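Local coordinates for bifunctional GH43-CE protein (Bacteroides eggerthii, PDB 6MLY) that probably degrades arabinoxylan, pairing a family 43 glycosidase, thought to have xylan 1,4-beta-xylosidase activity, with a carbohydrate esterase domain, at residues V548-Y553 and V582-R587; M35-D40 and D256-R261; L352-G357 and A503-F508; H50-V55 and N335-N340. All coordinates share one frame; numbering follows the deposited sequence.

Interaction 1: V548-Y553 and V582-R587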
loop_
_atom_site.group_PDB
_atom_site.type_symbol
_atom_site.label_atom_id
_atom_site.label_comp_id
_atom_site.label_asym_id
_atom_site.label_seq_id
_atom_site.Cartn_x
_atom_site.Cartn_y
_atom_site.Cartn_z
ATOM N N VAL A 548 9.841 -2.625 23.751
ATOM C CA VAL A 548 8.480 -2.573 23.218
ATOM C C VAL A 548 7.577 -1.800 24.184
ATOM O O VAL A 548 7.773 -1.853 25.402
ATOM C CB VAL A 548 7.929 -3.989 22.967
ATOM C CG1 VAL A 548 6.543 -3.955 22.344
ATOM C CG2 VAL A 548 8.878 -4.822 22.118
ATOM N N VAL A 549 6.592 -1.087 23.622
ATOM C CA VAL A 549 5.457 -0.569 24.386
ATOM C C VAL A 549 4.191 -0.722 23.531
ATOM O O VAL A 549 4.157 -0.285 22.379
ATOM C CB VAL A 549 5.670 0.888 24.850
ATOM C CG1 VAL A 549 4.419 1.466 25.504
ATOM C CG2 VAL A 549 6.866 1.021 25.787
ATOM N N VAL A 550 3.164 -1.337 24.137
ATOM C CA VAL A 550 1.881 -1.681 23.514
ATOM C C VAL A 550 0.877 -0.548 23.768
ATOM O O VAL A 550 0.935 0.108 24.802
ATOM C CB VAL A 550 1.359 -3.016 24.080
ATOM C CG1 VAL A 550 -0.049 -3.343 23.604
ATOM C CG2 VAL A 550 2.312 -4.158 23.773
ATOM N N LEU A 551 -0.046 -0.345 22.822
ATOM C CA LEU A 551 -1.120 0.641 22.946
ATOM C C LEU A 551 -2.473 -0.057 22.760
ATOM O O LEU A 551 -2.716 -0.675 21.714
ATOM C CB LEU A 551 -0.955 1.734 21.883
ATOM C CG LEU A 551 0.454 2.287 21.670
ATOM C CD1 LEU A 551 0.452 3.314 20.545
ATOM C CD2 LEU A 551 1.000 2.909 22.947
ATOM N N ILE A 552 -3.351 0.071 23.761
ATOM C CA ILE A 552 -4.753 -0.322 23.633
ATOM C C ILE A 552 -5.611 0.950 23.625
ATOM O O ILE A 552 -5.267 1.952 24.244
ATOM C CB ILE A 552 -5.166 -1.314 24.738
ATOM C CG1 ILE A 552 -4.139 -2.441 24.886
ATOM C CG2 ILE A 552 -6.567 -1.855 24.482
ATOM C CD1 ILE A 552 -4.528 -3.518 25.869
ATOM N N TYR A 553 -6.729 0.885 22.898
ATOM C CA TYR A 553 -7.593 2.026 22.614
ATOM C C TYR A 553 -8.822 1.985 23.525
ATOM O O TYR A 553 -9.322 0.908 23.878
ATOM C CB TYR A 553 -8.046 2.013 21.152
ATOM C CG TYR A 553 -8.604 0.685 20.707
ATOM C CD1 TYR A 553 -9.933 0.352 20.921
ATOM C CD2 TYR A 553 -7.785 -0.263 20.118
ATOM C CE1 TYR A 553 -10.440 -0.880 20.543
ATOM C CE2 TYR A 553 -8.276 -1.499 19.739
ATOM C CZ TYR A 553 -9.606 -1.811 19.950
ATOM O OH TYR A 553 -10.086 -3.031 19.573
ATOM N N VAL A 582 3.551 -0.875 19.463
ATOM C CA VAL A 582 2.670 -1.948 18.990
ATOM C C VAL A 582 1.239 -1.644 19.444
ATOM O O VAL A 582 0.805 -2.137 20.476
ATOM C CB VAL A 582 3.109 -3.336 19.505
ATOM C CG1 VAL A 582 2.191 -4.442 19.002
ATOM C CG2 VAL A 582 4.555 -3.655 19.164
ATOM N N SER A 583 0.504 -0.845 18.669
ATOM C CA SER A 583 -0.924 -0.693 18.925
ATOM C C SER A 583 -1.649 -1.962 18.460
ATOM O O SER A 583 -1.371 -2.479 17.376
ATOM C CB SER A 583 -1.492 0.538 18.275
ATOM O OG SER A 583 -2.733 0.878 18.881
ATOM N N ILE A 584 -2.567 -2.456 19.297
ATOM C CA ILE A 584 -3.241 -3.730 19.070
ATOM C C ILE A 584 -4.755 -3.495 19.010
ATOM O O ILE A 584 -5.248 -2.475 19.498
ATOM C CB ILE A 584 -2.867 -4.751 20.166
ATOM C CG1 ILE A 584 -3.528 -4.426 21.510
ATOM C CG2 ILE A 584 -1.356 -4.875 20.297
ATOM C CD1 ILE A 584 -3.308 -5.482 22.569
ATOM N N ASN A 585 -5.463 -4.462 18.415
ATOM C CA ASN A 585 -6.922 -4.554 18.467
ATOM C C ASN A 585 -7.321 -5.647 19.468
ATOM O O ASN A 585 -6.518 -6.512 19.829
ATOM C CB ASN A 585 -7.545 -4.835 17.093
ATOM C CG ASN A 585 -7.676 -3.616 16.200
ATOM O OD1 ASN A 585 -7.633 -2.473 16.658
ATOM N ND2 ASN A 585 -7.864 -3.855 14.914
ATOM N N HIS A 586 -8.578 -5.587 19.911
ATOM C CA HIS A 586 -9.201 -6.645 20.686
ATOM C C HIS A 586 -10.637 -6.835 20.186
ATOM O O HIS A 586 -11.235 -5.908 19.661
ATOM C CB HIS A 586 -9.149 -6.310 22.181
ATOM C CG HIS A 586 -9.963 -5.118 22.560
ATOM N ND1 HIS A 586 -11.337 -5.174 22.691
ATOM C CD2 HIS A 586 -9.607 -3.844 22.838
ATOM C CE1 HIS A 586 -11.793 -3.984 23.028
ATOM N NE2 HIS A 586 -10.751 -3.149 23.129
ATOM N N ARG A 587 -11.181 -8.041 20.368
ATOM C CA ARG A 587 -12.548 -8.348 19.957
ATOM C C ARG A 587 -13.526 -7.483 20.763
ATOM O O ARG A 587 -13.379 -7.336 21.977
ATOM C CB ARG A 587 -12.843 -9.841 20.147
ATOM C CG ARG A 587 -12.089 -10.750 19.187
ATOM C CD ARG A 587 -12.292 -12.216 19.514
ATOM N NE ARG A 587 -11.621 -12.602 20.745
ATOM C CZ ARG A 587 -11.815 -13.750 21.387
ATOM N NH1 ARG A 587 -12.780 -14.570 21.004
ATOM N NH2 ARG A 587 -11.041 -14.071 22.409
#
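Tyr-553 reaches across the ends of two parallel strands to His-586, its CG placed between the backbone N and the carbonyl carbon (chi1 50°), which carries the ring edge-on to the backbone of 584-585. Beyond CB and CG, the CD2 edge runs along Ile-584 O, which lies near the ring plane, 3.2 Å from Tyr-553 CE2. The same CE2 meets Asn-585 OD1 at 3.3 Å; the amide, held from outside by Glu-530 O on ND2 and weakly by Lys-563 N on OD1, stands almost perpendicular to the ring. On the other branch, Tyr-553 CE1 comes to His-586 NE2 (3.5 Å), while CZ lies near His-586 CD2. The rings are almost parallel (11°) but slid apart, with centroids 4.7 Å distant. At the tip, Tyr-553 OH sits over one face of the imidazole and accepts a nearly straight bond from His-586 N (3.0 Å, 170°); its second partner is Ala-559 O. Behind the ring, three backbone bonds pair the strands: Val-582 N to Val-549 O, Leu-551 N to Val-582 O, and Ile-584 N to Leu-551 O. Ile-552 CG1 packs on Ile-584 CD1 at 3.9 Å. This is the parallel pair of a beta-alpha-beta crossover in the alpha/beta-hydrolase sheet: connecting helix 563-577 covers Leu-551 and Ser-583, helix 596-610 covers Val-582 and Ile-552, and strand 621-627 pairs along the other edge of 546-552.

Interaction 2: M35-D40 and D256-R261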
loop_
_atom_site.group_PDB
_atom_site.type_symbol
_atom_site.label_atom_id
_atom_site.label_comp_id
_atom_site.label_asym_id
_atom_site.label_seq_id
_atom_site.Cartn_x
_atom_site.Cartn_y
_atom_site.Cartn_z
ATOM N N MET A 35 7.433 -9.331 -28.333
ATOM C CA MET A 35 8.894 -9.308 -28.312
ATOM C C MET A 35 9.452 -9.755 -29.673
ATOM O O MET A 35 8.841 -10.547 -30.407
ATOM C CB MET A 35 9.418 -10.240 -27.214
ATOM C CG MET A 35 10.849 -9.962 -26.783
ATOM S SD MET A 35 11.324 -10.952 -25.339
ATOM C CE MET A 35 10.457 -10.053 -24.055
ATOM N N LEU A 36 10.628 -9.224 -30.012
ATOM C CA LEU A 36 11.389 -9.726 -31.134
ATOM C C LEU A 36 12.871 -9.405 -30.931
ATOM O O LEU A 36 13.242 -8.594 -30.062
ATOM C CB LEU A 36 10.851 -9.152 -32.454
ATOM C CG LEU A 36 10.832 -7.630 -32.604
ATOM C CD1 LEU A 36 12.229 -7.062 -32.802
ATOM C CD2 LEU A 36 9.947 -7.226 -33.768
ATOM N N ARG A 37 13.689 -10.087 -31.742
ATOM C CA ARG A 37 15.122 -9.918 -31.806
ATOM C C ARG A 37 15.474 -9.321 -33.169
ATOM O O ARG A 37 14.781 -9.563 -34.143
ATOM C CB ARG A 37 15.814 -11.269 -31.615
ATOM C CG ARG A 37 17.333 -11.199 -31.629
ATOM C CD ARG A 37 17.972 -12.456 -31.069
ATOM N NE ARG A 37 17.847 -13.578 -31.980
ATOM C CZ ARG A 37 18.550 -13.699 -33.100
ATOM N NH1 ARG A 37 19.474 -12.798 -33.389
ATOM N NH2 ARG A 37 18.320 -14.703 -33.929
ATOM N N VAL A 38 16.541 -8.524 -33.208
ATOM C CA VAL A 38 17.110 -8.023 -34.446
ATOM C C VAL A 38 18.623 -7.925 -34.234
ATOM O O VAL A 38 19.130 -6.912 -33.756
ATOM C CB VAL A 38 16.512 -6.663 -34.869
ATOM C CG1 VAL A 38 16.949 -6.278 -36.277
ATOM C CG2 VAL A 38 14.995 -6.625 -34.755
ATOM N N GLY A 39 19.324 -9.006 -34.566
ATOM C CA GLY A 39 20.746 -9.086 -34.382
ATOM C C GLY A 39 21.069 -9.444 -32.950
ATOM O O GLY A 39 20.704 -10.526 -32.491
ATOM N N ASP A 40 21.724 -8.502 -32.258
ATOM C CA ASP A 40 22.172 -8.624 -30.868
ATOM C C ASP A 40 21.185 -7.915 -29.929
ATOM O O ASP A 40 21.298 -8.043 -28.702
ATOM C CB ASP A 40 23.588 -8.058 -30.708
ATOM C CG ASP A 40 24.679 -8.929 -31.320
ATOM O OD1 ASP A 40 25.374 -8.452 -32.255
ATOM O OD2 ASP A 40 24.835 -10.082 -30.859
ATOM N N ASP A 256 14.216 -16.141 -29.595
ATOM C CA ASP A 256 15.430 -16.928 -29.665
ATOM C C ASP A 256 16.615 -16.011 -29.355
ATOM O O ASP A 256 16.477 -14.793 -29.380
ATOM C CB ASP A 256 15.567 -17.613 -31.029
ATOM C CG ASP A 256 15.706 -16.668 -32.217
ATOM O OD1 ASP A 256 15.133 -15.554 -32.168
ATOM O OD2 ASP A 256 16.381 -17.065 -33.195
ATOM N N THR A 257 17.762 -16.625 -29.054
ATOM C CA THR A 257 19.020 -15.923 -28.843
ATOM C C THR A 257 19.923 -16.176 -30.046
ATOM O O THR A 257 19.798 -17.210 -30.695
ATOM C CB THR A 257 19.697 -16.370 -27.538
ATOM O OG1 THR A 257 20.037 -17.753 -27.652
ATOM C CG2 THR A 257 18.828 -16.162 -26.316
ATOM N N PRO A 258 20.870 -15.267 -30.369
ATOM C CA PRO A 258 21.786 -15.478 -31.492
ATOM C C PRO A 258 22.499 -16.843 -31.483
ATOM O O PRO A 258 22.792 -17.379 -32.551
ATOM C CB PRO A 258 22.809 -14.329 -31.382
ATOM C CG PRO A 258 22.552 -13.682 -30.029
ATOM C CD PRO A 258 21.108 -13.985 -29.692
ATOM N N ASP A 259 22.759 -17.394 -30.292
ATOM C CA ASP A 259 23.451 -18.678 -30.146
ATOM C C ASP A 259 22.447 -19.841 -30.177
ATOM O O ASP A 259 22.856 -20.998 -30.153
ATOM C CB ASP A 259 24.301 -18.715 -28.873
ATOM C CG ASP A 259 23.489 -18.641 -27.595
ATOM O OD1 ASP A 259 23.011 -17.535 -27.270
ATOM O OD2 ASP A 259 23.326 -19.695 -26.945
ATOM N N GLY A 260 21.146 -19.531 -30.207
ATOM C CA GLY A 260 20.112 -20.495 -30.592
ATOM C C GLY A 260 19.328 -21.064 -29.418
ATOM O O GLY A 260 18.581 -22.025 -29.595
ATOM N N ARG A 261 19.486 -20.479 -28.223
ATOM C CA ARG A 261 18.667 -20.842 -27.057
ATOM C C ARG A 261 17.275 -20.221 -27.216
ATOM O O ARG A 261 17.151 -19.092 -27.690
ATOM C CB ARG A 261 19.312 -20.360 -25.753
ATOM C CG ARG A 261 20.563 -21.125 -25.347
ATOM C CD ARG A 261 21.303 -20.411 -24.233
ATOM N NE ARG A 261 21.812 -19.121 -24.677
ATOM C CZ ARG A 261 22.171 -18.131 -23.869
ATOM N NH1 ARG A 261 22.006 -18.246 -22.561
ATOM N NH2 ARG A 261 22.688 -17.027 -24.379
#
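The type I beta turn from Thr-257 to Gly-260, together with Asp-256 just before it, receives the side chain of Arg-37 from the strand 34-38. Arg-37 sets out with CG anti to the backbone N (chi1 -178°) and bends at chi3, which brings the guanidinium alongside the turn. Its NH2 gives Asp-256 OD2 a straight salt-bridge bond of 3.1 Å (170°). The acceptor lies in the guanidinium plane, yet the nitrogen stands above the carboxylate plane, the two groups being turned 57° apart. Arg-37 NE adds only weak bonds, to Asp-256 OD1 at 3.4 Å and to Asp-256 O at 3.2 Å. Both segments belong to the family 43 glycosidase domain, a five-bladed beta-propeller in this family: strand 34-38 is an outermost strand of one four-stranded antiparallel sheet, and the turn connects strands 250-256 and 262-269. The third nitrogen, Arg-37 NH1, bonds Gly-39 O of its own segment at 2.7 Å on a lone pair. One face of the group lies over Thr-257 C and Pro-258 N, and Arg-37 CD touches Pro-258 CD at 3.8 Å. Tyr-42, on the neighbouring strand 41-45, packs against Arg-37, Thr-257 and Pro-258 at this surface contact.

Interaction 3: L352-G357 and A503-F508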
loop_
_atom_site.group_PDB
_atom_site.type_symbol
_atom_site.label_atom_id
_atom_site.label_comp_id
_atom_site.label_asym_id
_atom_site.label_seq_id
_atom_site.Cartn_x
_atom_site.Cartn_y
_atom_site.Cartn_z
ATOM N N LEU A 352 9.178 20.996 -11.242
ATOM C CA LEU A 352 7.965 20.720 -12.018
ATOM C C LEU A 352 6.803 21.480 -11.372
ATOM O O LEU A 352 6.602 21.370 -10.156
ATOM C CB LEU A 352 7.696 19.211 -12.010
ATOM C CG LEU A 352 6.272 18.787 -12.369
ATOM C CD1 LEU A 352 5.995 19.016 -13.846
ATOM C CD2 LEU A 352 6.034 17.332 -12.008
ATOM N N ARG A 353 6.051 22.242 -12.175
ATOM C CA ARG A 353 4.948 23.056 -11.660
ATOM C C ARG A 353 3.637 22.627 -12.327
ATOM O O ARG A 353 3.365 23.008 -13.466
ATOM C CB ARG A 353 5.207 24.550 -11.887
ATOM C CG ARG A 353 4.073 25.456 -11.425
ATOM C CD ARG A 353 4.404 26.933 -11.518
ATOM N NE ARG A 353 5.336 27.339 -10.476
ATOM C CZ ARG A 353 5.639 28.597 -10.175
ATOM N NH1 ARG A 353 5.106 29.595 -10.858
ATOM N NH2 ARG A 353 6.481 28.853 -9.191
ATOM N N LEU A 354 2.832 21.860 -11.583
ATOM C CA LEU A 354 1.471 21.503 -11.976
ATOM C C LEU A 354 0.525 22.622 -11.521
ATOM O O LEU A 354 0.514 22.971 -10.349
ATOM C CB LEU A 354 1.092 20.163 -11.335
ATOM C CG LEU A 354 2.105 19.032 -11.508
ATOM C CD1 LEU A 354 1.655 17.782 -10.772
ATOM C CD2 LEU A 354 2.337 18.728 -12.979
ATOM N N THR A 355 -0.235 23.187 -12.465
ATOM C CA THR A 355 -1.226 24.231 -12.206
ATOM C C THR A 355 -2.623 23.662 -12.479
ATOM O O THR A 355 -2.793 22.763 -13.299
ATOM C CB THR A 355 -0.938 25.484 -13.046
ATOM O OG1 THR A 355 0.374 25.943 -12.721
ATOM C CG2 THR A 355 -1.922 26.613 -12.822
ATOM N N THR A 356 -3.618 24.211 -11.778
ATOM C CA THR A 356 -5.013 23.783 -11.852
ATOM C C THR A 356 -5.697 24.417 -13.073
ATOM O O THR A 356 -5.307 25.498 -13.519
ATOM C CB THR A 356 -5.731 24.148 -10.546
ATOM O OG1 THR A 356 -5.200 23.335 -9.496
ATOM C CG2 THR A 356 -7.231 23.978 -10.626
ATOM N N GLY A 357 -6.723 23.734 -13.598
ATOM C CA GLY A 357 -7.558 24.255 -14.688
ATOM C C GLY A 357 -9.058 24.129 -14.441
ATOM O O GLY A 357 -9.844 24.837 -15.075
ATOM N N ALA A 503 1.425 24.044 -7.557
ATOM C CA ALA A 503 2.234 23.312 -6.592
ATOM C C ALA A 503 3.542 22.889 -7.265
ATOM O O ALA A 503 3.522 22.136 -8.234
ATOM C CB ALA A 503 1.475 22.111 -6.089
ATOM N N ASP A 504 4.673 23.386 -6.762
ATOM C CA ASP A 504 5.970 23.048 -7.329
ATOM C C ASP A 504 6.406 21.692 -6.766
ATOM O O ASP A 504 6.059 21.359 -5.646
ATOM C CB ASP A 504 7.011 24.131 -7.045
ATOM C CG ASP A 504 6.572 25.530 -7.445
ATOM O OD1 ASP A 504 5.717 25.641 -8.354
ATOM O OD2 ASP A 504 7.080 26.500 -6.833
ATOM N N PHE A 505 7.137 20.919 -7.577
ATOM C CA PHE A 505 7.821 19.699 -7.145
ATOM C C PHE A 505 9.306 19.818 -7.501
ATOM O O PHE A 505 9.641 19.972 -8.682
ATOM C CB PHE A 505 7.245 18.461 -7.834
ATOM C CG PHE A 505 5.809 18.140 -7.506
ATOM C CD1 PHE A 505 5.491 17.082 -6.668
ATOM C CD2 PHE A 505 4.772 18.876 -8.057
ATOM C CE1 PHE A 505 4.170 16.769 -6.389
ATOM C CE2 PHE A 505 3.451 18.568 -7.767
ATOM C CZ PHE A 505 3.152 17.516 -6.932
ATOM N N ASP A 506 10.181 19.759 -6.487
ATOM C CA ASP A 506 11.628 19.890 -6.705
ATOM C C ASP A 506 12.154 18.625 -7.396
ATOM O O ASP A 506 12.963 18.717 -8.324
ATOM C CB ASP A 506 12.392 20.164 -5.405
ATOM C CG ASP A 506 13.860 20.512 -5.612
ATOM O OD1 ASP A 506 14.217 20.953 -6.731
ATOM O OD2 ASP A 506 14.642 20.335 -4.657
ATOM N N TYR A 507 11.686 17.459 -6.926
ATOM C CA TYR A 507 12.159 16.165 -7.397
ATOM C C TYR A 507 11.106 15.077 -7.144
ATOM O O TYR A 507 10.178 15.248 -6.354
ATOM C CB TYR A 507 13.495 15.803 -6.734
ATOM C CG TYR A 507 13.434 15.468 -5.264
ATOM C CD1 TYR A 507 13.085 14.201 -4.824
ATOM C CD2 TYR A 507 13.758 16.413 -4.305
ATOM C CE1 TYR A 507 13.042 13.885 -3.474
ATOM C CE2 TYR A 507 13.717 16.115 -2.952
ATOM C CZ TYR A 507 13.357 14.848 -2.531
ATOM O OH TYR A 507 13.313 14.561 -1.194
ATOM N N PHE A 508 11.260 13.964 -7.870
ATOM C CA PHE A 508 10.694 12.673 -7.505
ATOM C C PHE A 508 11.859 11.695 -7.347
ATOM O O PHE A 508 12.805 11.734 -8.120
ATOM C CB PHE A 508 9.683 12.186 -8.548
ATOM C CG PHE A 508 9.223 10.761 -8.364
ATOM C CD1 PHE A 508 8.090 10.466 -7.620
ATOM C CD2 PHE A 508 9.924 9.709 -8.932
ATOM C CE1 PHE A 508 7.671 9.155 -7.447
ATOM C CE2 PHE A 508 9.503 8.400 -8.760
ATOM C CZ PHE A 508 8.380 8.123 -8.014
#
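Asp-504 OD2 is approached by two arginines: Arg-353 NH2 makes a weak bond to it at 3.4 Å, and Arg-348 NH1, from outside the pair, forms a salt bridge. The other oxygen carries the main link across the strands, Arg-353 NE to Asp-504 OD1 at 2.7 Å, met on the syn side of the carboxylate. Arg-353 starts with CG anti to the backbone N (chi1 178°) and bends at chi3, which swings NE and NH2 toward the carboxylate of Asp-504. The two side chains lie side by side, their guanidinium and carboxylate planes near parallel (5°) but stepped, OD1 lying off the guanidinium plane. Beneath them, Arg-353 and Asp-504 form a non-hydrogen-bonded antiparallel pair. The flanking pairs are hydrogen-bonded: Leu-352 N to Phe-505 O (2.8 Å) and Phe-505 N back to Leu-352 O (2.7 Å), then Ala-503 N to Leu-354 O (3.1 Å), whose return bond is weak. These strands are neighbours in an antiparallel sheet of the concanavalin A-like beta-sandwich, where 352-355 lies between 343-344 and 502-511. On the face opposite the salt bridge, Leu-352, Leu-354, Ala-503 and Phe-505 turn inward. Leu-354 CD1 meets Phe-505 CE2 at 3.6 Å, the two side chains crossing at about a right angle. Leu-352 CB lies 4.3 Å from Phe-505 CB. Leu-491, on strand 488-491 of the other sheet, packs on both Leu-352 and Phe-505.

Interaction 4: H50-V55 and N335-N340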
loop_
_atom_site.group_PDB
_atom_site.type_symbol
_atom_site.label_atom_id
_atom_site.label_comp_id
_atom_site.label_asym_id
_atom_site.label_seq_id
_atom_site.Cartn_x
_atom_site.Cartn_y
_atom_site.Cartn_z
ATOM N N HIS A 50 -4.754 3.351 -20.685
ATOM C CA HIS A 50 -5.297 4.709 -20.675
ATOM C C HIS A 50 -4.208 5.746 -20.373
ATOM O O HIS A 50 -4.519 6.923 -20.244
ATOM C CB HIS A 50 -6.443 4.813 -19.662
ATOM C CG HIS A 50 -6.044 4.389 -18.290
ATOM N ND1 HIS A 50 -6.381 3.157 -17.779
ATOM C CD2 HIS A 50 -5.287 4.997 -17.355
ATOM C CE1 HIS A 50 -5.874 3.030 -16.576
ATOM N NE2 HIS A 50 -5.200 4.147 -16.289
ATOM N N MET A 51 -2.946 5.312 -20.267
ATOM C CA MET A 51 -1.828 6.223 -20.035
ATOM C C MET A 51 -1.455 6.951 -21.334
ATOM O O MET A 51 -1.710 6.471 -22.433
ATOM C CB MET A 51 -0.594 5.481 -19.513
ATOM C CG MET A 51 -0.838 4.686 -18.246
ATOM S SD MET A 51 -1.588 5.641 -16.892
ATOM C CE MET A 51 -0.143 6.479 -16.248
ATOM N N SER A 52 -0.818 8.112 -21.163
ATOM C CA SER A 52 -0.358 8.976 -22.230
ATOM C C SER A 52 1.051 9.462 -21.889
ATOM O O SER A 52 1.226 10.135 -20.873
ATOM C CB SER A 52 -1.318 10.127 -22.414
ATOM O OG SER A 52 -0.721 11.196 -23.134
ATOM N N PRO A 53 2.053 9.133 -22.723
ATOM C CA PRO A 53 1.927 8.437 -23.997
ATOM C C PRO A 53 1.612 6.935 -23.886
ATOM O O PRO A 53 1.595 6.381 -22.771
ATOM C CB PRO A 53 3.302 8.633 -24.654
ATOM C CG PRO A 53 4.245 8.706 -23.492
ATOM C CD PRO A 53 3.458 9.470 -22.448
ATOM N N GLY A 54 1.371 6.308 -25.054
ATOM C CA GLY A 54 0.849 4.936 -25.178
ATOM C C GLY A 54 1.794 3.998 -25.915
ATOM O O GLY A 54 2.688 4.440 -26.635
ATOM N N VAL A 55 1.558 2.690 -25.733
ATOM C CA VAL A 55 2.334 1.578 -26.323
ATOM C C VAL A 55 3.826 1.841 -26.123
ATOM O O VAL A 55 4.515 2.268 -27.046
ATOM C CB VAL A 55 1.995 1.339 -27.811
ATOM C CG1 VAL A 55 2.548 0.007 -28.301
ATOM C CG2 VAL A 55 0.501 1.420 -28.088
ATOM N N ASN A 335 -1.865 10.181 -16.574
ATOM C CA ASN A 335 -3.157 9.512 -16.500
ATOM C C ASN A 335 -4.113 10.220 -17.466
ATOM O O ASN A 335 -4.483 11.376 -17.225
ATOM C CB ASN A 335 -3.711 9.526 -15.073
ATOM C CG ASN A 335 -5.123 8.987 -14.962
ATOM O OD1 ASN A 335 -5.503 8.055 -15.670
ATOM N ND2 ASN A 335 -5.897 9.553 -14.048
ATOM N N HIS A 336 -4.492 9.523 -18.548
ATOM C CA HIS A 336 -5.323 10.078 -19.614
ATOM C C HIS A 336 -4.572 11.237 -20.283
ATOM O O HIS A 336 -3.409 11.492 -19.962
ATOM C CB HIS A 336 -6.705 10.488 -19.078
ATOM C CG HIS A 336 -7.678 9.365 -18.940
ATOM N ND1 HIS A 336 -7.517 8.353 -18.012
ATOM C CD2 HIS A 336 -8.839 9.111 -19.579
ATOM C CE1 HIS A 336 -8.528 7.513 -18.102
ATOM N NE2 HIS A 336 -9.353 7.958 -19.056
ATOM N N ASN A 337 -5.239 11.916 -21.224
ATOM C CA ASN A 337 -4.631 12.987 -22.003
ATOM C C ASN A 337 -4.288 14.164 -21.098
ATOM O O ASN A 337 -5.170 14.735 -20.460
ATOM C CB ASN A 337 -5.533 13.456 -23.145
ATOM C CG ASN A 337 -5.623 12.442 -24.259
ATOM O OD1 ASN A 337 -4.967 11.405 -24.205
ATOM N ND2 ASN A 337 -6.434 12.729 -25.264
ATOM N N PRO A 338 -3.002 14.583 -21.046
ATOM C CA PRO A 338 -2.609 15.732 -20.235
ATOM C C PRO A 338 -3.144 17.040 -20.833
ATOM O O PRO A 338 -3.357 17.111 -22.042
ATOM C CB PRO A 338 -1.073 15.702 -20.288
ATOM C CG PRO A 338 -0.760 15.019 -21.598
ATOM C CD PRO A 338 -1.867 14.003 -21.782
ATOM N N ASP A 339 -3.372 18.038 -19.973
ATOM C CA ASP A 339 -3.545 19.418 -20.399
ATOM C C ASP A 339 -2.163 20.080 -20.352
ATOM O O ASP A 339 -1.692 20.467 -19.291
ATOM C CB ASP A 339 -4.596 20.127 -19.540
ATOM C CG ASP A 339 -4.933 21.541 -19.985
ATOM O OD1 ASP A 339 -4.259 22.044 -20.904
ATOM O OD2 ASP A 339 -5.867 22.132 -19.397
ATOM N N ASN A 340 -1.520 20.191 -21.521
ATOM C CA ASN A 340 -0.107 20.569 -21.633
ATOM C C ASN A 340 0.083 22.070 -21.367
ATOM O O ASN A 340 1.220 22.532 -21.271
ATOM C CB ASN A 340 0.479 20.164 -22.989
ATOM C CG ASN A 340 0.627 18.664 -23.149
ATOM O OD1 ASN A 340 0.923 17.959 -22.190
ATOM N ND2 ASN A 340 0.439 18.166 -24.364
#
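Met-51 and Asn-335 form a non-hydrogen-bonded antiparallel pair, through which strand 51-52 of the glycosidase region joins the edge of a sheet of the concanavalin A-like domain. Between the two segments the only backbone bond is the weak one from His-336 N to His-50 O (3.1 Å), with Ser-52 pairing on to Trp-334. Among the rings, His-50 and His-336 lie 26° from parallel but slid apart, centroids 5.4 Å distant, and His-336 CE1 meets His-50 CB at 3.8 Å. Tyr-91 stands edge-to-face with both. No side-chain hydrogen bond crosses the contact; within 335-340, His-336 ND1 bonds Asn-335 OD1 at 3.1 Å (166°), in the imidazole plane though above the carbonyl plane, and this oxygen lies 3.5 Å from His-50 CD2. Other polar ends turn to residues outside, Asn-335 ND2 to Tyr-91 OH. In van der Waals contact, Ser-52 OG touches Pro-338 CD at 3.3 Å while bonding to Asp-74 O, and Met-51 CE approaches Asn-335 N. The chemistry implies a buried, polar seam between domains. With His-336 ND1 donating to Asn-335 and NE2 accepting from Thr-90 N, its imidazole is probably neutral; His-50 ND1, paired with Gly-92 N, suggests the same for its ring.

Interactions 1, 3 and 4 are buried, whereas interaction 2 lies at the surface. Interaction 1 joins parallel strands inside the esterase domain, with backbone bonds and aliphatic side chains along the strands and a tyrosine-histidine pair at their ends; interaction 3 joins antiparallel strands of the sandwich, apolar on one face and charged on the other. Interaction 2 relies on a salt bridge inside the glycosidase domain. Interaction 4 alone links two domains, using histidines and amides; no two contacts share a strand. It lies nearest interaction 3, with centres about 17 Å apart, and its segments alternate along the chain with those of interaction 2. Interaction 1 stands apart, about 39 Å from interaction 3 between centres.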